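Local coordinates for uncharacterized protein (Ruminococcus gnavus, PDB 4QAN) that is of unknown function but adopts a cystatin-like fold as a divergent member of the NTF2-like superfamily and probably binds metal ions, at residues Q131-C135 against L136-E140. Sequence-based numbering, arbitrary orientation.
Sequences QLAEC and LAAQE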
loop_
_atom_site.group_PDB
_atom_site.type_symbol
_atom_site.label_atom_id
_atom_site.label_comp_id
_atom_site.label_asym_id
_atom_site.label_seq_id
_atom_site.Cartn_x
_atom_site.Cartn_y
_atom_site.Cartn_z
ATOM N N GLN A 131 12.998 -6.787 19.271
ATOM C CA GLN A 131 12.874 -5.410 18.811
ATOM C C GLN A 131 11.900 -5.272 17.632
ATOM O O GLN A 131 11.002 -4.432 17.655
ATOM C CB GLN A 131 14.269 -4.929 18.414
ATOM C CG GLN A 131 14.393 -3.479 18.011
ATOM C CD GLN A 131 15.831 -3.131 17.676
ATOM O OE1 GLN A 131 16.386 -3.621 16.689
ATOM N NE2 GLN A 131 16.451 -2.296 18.505
ATOM N N LEU A 132 12.092 -6.095 16.606
ATOM C CA LEU A 132 11.192 -6.137 15.462
ATOM C C LEU A 132 9.799 -6.614 15.865
ATOM O O LEU A 132 8.804 -6.099 15.365
ATOM C CB LEU A 132 11.737 -7.066 14.391
ATOM C CG LEU A 132 13.039 -6.627 13.740
ATOM C CD1 LEU A 132 13.735 -7.809 13.088
ATOM C CD2 LEU A 132 12.776 -5.537 12.720
ATOM N N ALA A 133 9.728 -7.604 16.757
ATOM C CA ALA A 133 8.434 -8.102 17.244
ATOM C C ALA A 133 7.662 -7.018 17.978
ATOM O O ALA A 133 6.440 -6.993 17.953
ATOM C CB ALA A 133 8.631 -9.306 18.144
ATOM N N GLU A 134 8.391 -6.118 18.622
ATOM C CA GLU A 134 7.797 -4.980 19.311
ATOM C C GLU A 134 7.298 -3.933 18.302
ATOM O O GLU A 134 6.213 -3.380 18.468
ATOM C CB GLU A 134 8.828 -4.377 20.267
ATOM C CG GLU A 134 8.243 -3.602 21.428
ATOM C CD GLU A 134 9.315 -2.925 22.266
ATOM O OE1 GLU A 134 10.491 -3.355 22.211
ATOM O OE2 GLU A 134 8.982 -1.956 22.981
ATOM N N CYS A 135 8.096 -3.665 17.266
ATOM C CA CYS A 135 7.665 -2.846 16.122
ATOM C C CYS A 135 6.343 -3.349 15.520
ATOM O O CYS A 135 5.425 -2.577 15.237
ATOM C CB CYS A 135 8.735 -2.847 15.011
ATOM S SG CYS A 135 10.221 -1.853 15.308
ATOM N N LEU A 136 6.261 -4.660 15.328
ATOM C CA LEU A 136 5.130 -5.264 14.646
ATOM C C LEU A 136 3.977 -5.617 15.585
ATOM O O LEU A 136 2.911 -6.037 15.120
ATOM C CB LEU A 136 5.604 -6.506 13.894
ATOM C CG LEU A 136 6.667 -6.270 12.811
ATOM C CD1 LEU A 136 7.160 -7.593 12.248
ATOM C CD2 LEU A 136 6.120 -5.416 11.691
ATOM N N ALA A 137 4.184 -5.420 16.891
ATOM C CA ALA A 137 3.263 -5.896 17.933
ATOM C C ALA A 137 2.960 -7.389 17.746
ATOM O O ALA A 137 1.814 -7.835 17.861
ATOM C CB ALA A 137 1.984 -5.079 17.945
ATOM N N ALA A 138 4.013 -8.151 17.464
ATOM C CA ALA A 138 3.890 -9.554 17.092
ATOM C C ALA A 138 4.206 -10.465 18.266
ATOM O O ALA A 138 4.958 -10.099 19.165
ATOM C CB ALA A 138 4.823 -9.860 15.937
ATOM N N GLN A 139 3.634 -11.661 18.241
ATOM C CA GLN A 139 3.944 -12.670 19.249
ATOM C C GLN A 139 5.402 -13.113 19.143
ATOM O O GLN A 139 6.115 -13.113 20.134
ATOM C CB GLN A 139 3.028 -13.877 19.096
ATOM C CG GLN A 139 1.567 -13.574 19.360
ATOM C CD GLN A 139 0.743 -14.842 19.432
ATOM O OE1 GLN A 139 0.754 -15.653 18.502
ATOM N NE2 GLN A 139 0.035 -15.030 20.540
ATOM N N GLU A 140 5.827 -13.490 17.938
ATOM C CA GLU A 140 7.229 -13.807 17.650
ATOM C C GLU A 140 7.642 -13.226 16.295
ATOM O O GLU A 140 6.844 -13.198 15.354
ATOM C CB GLU A 140 7.458 -15.323 17.584
ATOM C CG GLU A 140 7.123 -16.129 18.832
ATOM C CD GLU A 140 7.798 -17.498 18.840
ATOM O OE1 GLU A 140 8.877 -17.639 18.211
ATOM O OE2 GLU A 140 7.257 -18.435 19.474
#
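A Schellman motif ends helix 126-135 here, bringing A133 against A138 and turning the chain toward strand 140-150. Its defining evidence is the 6→1 bond from A138 N to A133 O, 2.7 Å long and nearly straight at 168°, with the donor lying in the carbonyl plane. The inner bond, from A137 N to E134 O, is weak at 3.3 Å. A137 is the C' residue: its positive phi of 52° takes the backbone out of the right-handed helix, and A138 after it is extended. One step earlier, L136 N still makes a helical i to i-4 bond to L132 O (2.9 Å), the donor tilted from the carbonyl plane. That same oxygen is flanked by the L136 side chain: with chi1 at -61° CG lies beside its own backbone N, which is itself bonded to L132 O, and so comes to 3.3 Å from that oxygen. The reversal also places the methyls of A133 and A138 in apolar contact, CB to CB 4.4 Å. In this cystatin-like fold the turn leads from helix 126-135 into strand 140-150 of an antiparallel sheet: the side chains of L132, A133 and L136 all touch V141, L136 and A138 reach V162 of strand 153-164, and L136 O accepts a hydrogen bond from the hydroxyl of Y164.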